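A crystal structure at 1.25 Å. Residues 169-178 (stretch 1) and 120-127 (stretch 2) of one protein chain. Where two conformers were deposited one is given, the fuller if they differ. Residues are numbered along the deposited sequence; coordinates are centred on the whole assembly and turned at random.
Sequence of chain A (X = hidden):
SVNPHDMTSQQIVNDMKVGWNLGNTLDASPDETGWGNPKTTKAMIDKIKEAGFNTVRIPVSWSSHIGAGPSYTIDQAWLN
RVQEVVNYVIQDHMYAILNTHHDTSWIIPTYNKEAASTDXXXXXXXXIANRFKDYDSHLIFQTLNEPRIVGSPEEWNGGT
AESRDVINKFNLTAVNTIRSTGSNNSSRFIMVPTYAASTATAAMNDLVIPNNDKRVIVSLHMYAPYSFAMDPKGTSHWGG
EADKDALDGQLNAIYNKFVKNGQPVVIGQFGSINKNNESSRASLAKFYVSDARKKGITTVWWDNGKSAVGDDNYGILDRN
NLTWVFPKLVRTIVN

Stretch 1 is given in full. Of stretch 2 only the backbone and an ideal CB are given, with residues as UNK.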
# COMPACT_ATOMS: atom_id res chain seq x y z
N LYS A 169 2.17 -11.82 14.51
CA LYS A 169 3.22 -12.82 14.34
C LYS A 169 3.77 -12.81 12.91
O LYS A 169 4.98 -12.91 12.71
CB LYS A 169 2.69 -14.21 14.72
CG LYS A 169 2.05 -14.31 16.12
CD LYS A 169 1.55 -15.72 16.39
CE LYS A 169 0.75 -15.83 17.66
NZ LYS A 169 0.29 -17.24 17.92
N PHE A 170 2.89 -12.70 11.93
CA PHE A 170 3.35 -12.65 10.55
C PHE A 170 4.21 -11.41 10.29
O PHE A 170 5.24 -11.51 9.61
CB PHE A 170 2.17 -12.62 9.58
CG PHE A 170 1.37 -13.92 9.47
CD1 PHE A 170 1.83 -15.14 9.93
CD2 PHE A 170 0.16 -13.88 8.83
CE1 PHE A 170 1.07 -16.29 9.77
CE2 PHE A 170 -0.60 -15.03 8.66
CZ PHE A 170 -0.14 -16.24 9.13
N ASN A 171 3.79 -10.24 10.78
CA ASN A 171 4.60 -9.04 10.59
C ASN A 171 5.95 -9.19 11.26
O ASN A 171 6.97 -8.75 10.71
CB ASN A 171 3.85 -7.81 11.12
CG ASN A 171 2.77 -7.30 10.18
OD1 ASN A 171 2.89 -7.44 8.95
ND2 ASN A 171 1.75 -6.65 10.73
N LEU A 172 5.98 -9.76 12.46
CA LEU A 172 7.24 -9.99 13.16
C LEU A 172 8.15 -10.92 12.38
O LEU A 172 9.34 -10.64 12.23
CB LEU A 172 6.97 -10.58 14.55
CG LEU A 172 8.21 -10.94 15.36
CD1 LEU A 172 9.07 -9.77 15.57
CD2 LEU A 172 7.79 -11.58 16.69
N THR A 173 7.60 -12.02 11.87
CA THR A 173 8.36 -12.96 11.07
C THR A 173 8.97 -12.24 9.87
O THR A 173 10.15 -12.42 9.55
CB THR A 173 7.45 -14.09 10.58
OG1 THR A 173 6.96 -14.86 11.68
CG2 THR A 173 8.19 -15.01 9.63
N ALA A 174 8.15 -11.47 9.16
CA ALA A 174 8.66 -10.76 7.98
C ALA A 174 9.75 -9.75 8.33
O ALA A 174 10.78 -9.69 7.66
CB ALA A 174 7.50 -10.11 7.25
N VAL A 175 9.56 -8.95 9.37
CA VAL A 175 10.58 -7.98 9.77
C VAL A 175 11.87 -8.70 10.15
O VAL A 175 12.97 -8.30 9.73
CB VAL A 175 10.08 -7.08 10.92
CG1 VAL A 175 11.24 -6.33 11.55
CG2 VAL A 175 9.01 -6.10 10.41
N ASN A 176 11.78 -9.76 10.97
CA ASN A 176 13.00 -10.45 11.37
C ASN A 176 13.71 -11.06 10.16
O ASN A 176 14.94 -11.04 10.06
CB ASN A 176 12.68 -11.55 12.38
CG ASN A 176 12.46 -11.02 13.80
OD1 ASN A 176 12.87 -9.93 14.13
ND2 ASN A 176 11.81 -11.83 14.62
N THR A 177 12.95 -11.64 9.24
CA THR A 177 13.54 -12.24 8.04
C THR A 177 14.24 -11.18 7.19
O THR A 177 15.36 -11.38 6.73
CB THR A 177 12.46 -12.94 7.22
OG1 THR A 177 11.87 -14.00 7.99
CG2 THR A 177 12.98 -13.52 5.93
N ILE A 178 13.58 -10.04 6.97
CA ILE A 178 14.21 -8.95 6.24
C ILE A 178 15.51 -8.56 6.91
O ILE A 178 16.57 -8.44 6.26
CB ILE A 178 13.23 -7.76 6.15
CG1 ILE A 178 12.07 -8.08 5.19
CG2 ILE A 178 13.98 -6.50 5.74
CD1 ILE A 178 10.84 -7.25 5.39
N UNK A 120 6.39 -20.34 5.21
CA UNK A 120 6.46 -19.89 3.82
C UNK A 120 6.84 -18.40 3.76
O UNK A 120 7.62 -17.99 2.90
CB UNK A 120 5.12 -20.13 3.11
N UNK A 121 6.31 -17.58 4.66
CA UNK A 121 6.66 -16.17 4.69
C UNK A 121 8.13 -15.99 4.91
O UNK A 121 8.75 -15.11 4.30
CB UNK A 121 5.87 -15.44 5.78
N UNK A 122 8.73 -16.79 5.78
CA UNK A 122 10.17 -16.71 6.01
C UNK A 122 10.92 -16.99 4.71
O UNK A 122 11.84 -16.25 4.34
CB UNK A 122 10.60 -17.69 7.10
N UNK A 123 10.56 -18.07 4.02
CA UNK A 123 11.28 -18.42 2.80
C UNK A 123 11.09 -17.38 1.71
O UNK A 123 12.02 -17.02 0.99
CB UNK A 123 10.82 -19.79 2.29
N UNK A 124 9.86 -16.89 1.56
CA UNK A 124 9.54 -15.94 0.49
C UNK A 124 10.15 -14.56 0.76
O UNK A 124 10.85 -14.02 -0.09
CB UNK A 124 8.02 -15.82 0.33
N UNK A 125 9.92 -13.99 1.95
CA UNK A 125 10.57 -12.72 2.27
C UNK A 125 12.09 -12.85 2.30
O UNK A 125 12.80 -11.89 1.98
CB UNK A 125 10.07 -12.20 3.62
N UNK A 126 12.65 -14.01 2.64
CA UNK A 126 14.11 -14.14 2.60
C UNK A 126 14.64 -13.92 1.20
O UNK A 126 15.64 -13.24 0.98
CB UNK A 126 14.54 -15.52 3.11
N UNK A 127 13.95 -14.48 0.20
CA UNK A 127 14.38 -14.31 -1.18
C UNK A 127 14.15 -12.87 -1.68
O UNK A 127 15.00 -12.31 -2.38
CB UNK A 127 13.64 -15.30 -2.08

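Both stretches are helical throughout. Their axes approach to 8.7 Å, and their N-to-C directions differ by 37°. The face that stretch 1 offers is made of Phe 170, Thr 173, Ala 174, Thr 177 and Ile 178. Its two threonine hydroxyls are already used as donors: Thr 173 OG1 to Lys 169 O at 3.0 Å, and Thr 177 OG1 to Thr 173 O at 2.8 Å. Their CG2 methyls make the closest approaches to the other helix.

Position 120 has nothing of stretch 1 within 5.5 Å of its ideal CB, so stretch 1 sets no preference. It is Glu 120, and it makes no contact here.

Position 121 points toward stretch 1. The ideal CB lies 4.5 Å from Thr 173 CG2, and the ring of Phe 170 is within reach of a longer side chain. Leucine, methionine or isoleucine would suit. The residue is Leu 121. Its CD1 packs on Phe 170 CG at 3.7 Å, approaching the ring obliquely.

Position 122 points sideways. Its ideal CB is 4.0 Å from Thr 177 OG1 and 4.4 Å from Thr 173 CG2. So close to two threonines, a small residue fits easily: alanine, serine, threonine or valine. It is Thr 122. Its OG1 is 3.2 Å from Thr 173 CG2, and its CG2 is 3.6 Å from Thr 177 OG1. No hydrogen bond crosses between the helices; Thr 122 OG1 bonds to a residue just outside the stretch.

Position 123 points away, so a long polar chain suits. It is Lys 123.

Position 124 points sideways, clear of stretch 1. Many residues would do. It is Val 124.

Position 125 points toward stretch 1. The ideal CB is 3.9 Å from Thr 177 CG2, and Ala 174 and Ile 178 lie beyond. The small Ala 174 leaves room for a large apolar or aromatic side chain. The residue is Trp 125. Its CD1 meets Ala 174 CB at 3.8 Å. Ile 178 CD1 sits over one face of the six-membered ring, 4.1 Å from its centroid, in a CH-pi contact.

Position 126 brings the backbones close: its CA is 5.8 Å from the CA of Thr 177. An ideal CB would be 3.8 Å from Thr 177 CG2 and 3.0 Å from the carbonyl O of Thr 122. The first of these is an ordinary contact, but the second is crowding within its own helix, and any CB would meet it. Glycine suits best. It is Gly 126, and Thr 177 CG2 rests 3.3 Å from its N.

Position 127 points away, and a polar residue is reasonable. It is Gln 127, whose NE2 donates to Lys 123 O at 3.1 Å.

Stretch 2 (120-127) ELTKVWGQ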
# COMPACT_ATOMS: atom_id res chain seq x y z
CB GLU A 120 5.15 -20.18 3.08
CG GLU A 120 5.32 -19.87 1.62
CD GLU A 120 4.19 -20.34 0.71
OE1 GLU A 120 3.27 -21.05 1.17
OE2 GLU A 120 4.26 -19.95 -0.51
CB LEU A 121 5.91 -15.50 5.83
CG LEU A 121 4.58 -14.86 5.53
CD1 LEU A 121 3.93 -14.39 6.84
CD2 LEU A 121 4.74 -13.68 4.52
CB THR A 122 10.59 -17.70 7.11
OG1 THR A 122 9.88 -17.44 8.31
CG2 THR A 122 12.06 -17.59 7.38
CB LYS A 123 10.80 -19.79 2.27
CG LYS A 123 11.58 -20.99 2.78
CD LYS A 123 11.35 -21.28 4.28
CE LYS A 123 12.04 -22.61 4.71
NZ LYS A 123 11.83 -22.85 6.14
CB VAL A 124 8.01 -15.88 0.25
CG1 VAL A 124 7.64 -14.74 -0.67
CG2 VAL A 124 7.52 -17.20 -0.30
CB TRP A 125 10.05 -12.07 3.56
CG TRP A 125 9.01 -11.03 3.31
CD1 TRP A 125 7.69 -11.06 3.62
CD2 TRP A 125 9.21 -9.80 2.60
NE1 TRP A 125 7.05 -9.94 3.19
CE2 TRP A 125 7.97 -9.15 2.53
CE3 TRP A 125 10.33 -9.19 2.00
CZ2 TRP A 125 7.81 -7.93 1.87
CZ3 TRP A 125 10.17 -7.98 1.39
CH2 TRP A 125 8.92 -7.36 1.31
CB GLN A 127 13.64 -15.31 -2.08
CG GLN A 127 14.08 -16.74 -1.89
CD GLN A 127 13.14 -17.68 -2.58
OE1 GLN A 127 13.30 -17.95 -3.78
NE2 GLN A 127 12.12 -18.11 -1.88
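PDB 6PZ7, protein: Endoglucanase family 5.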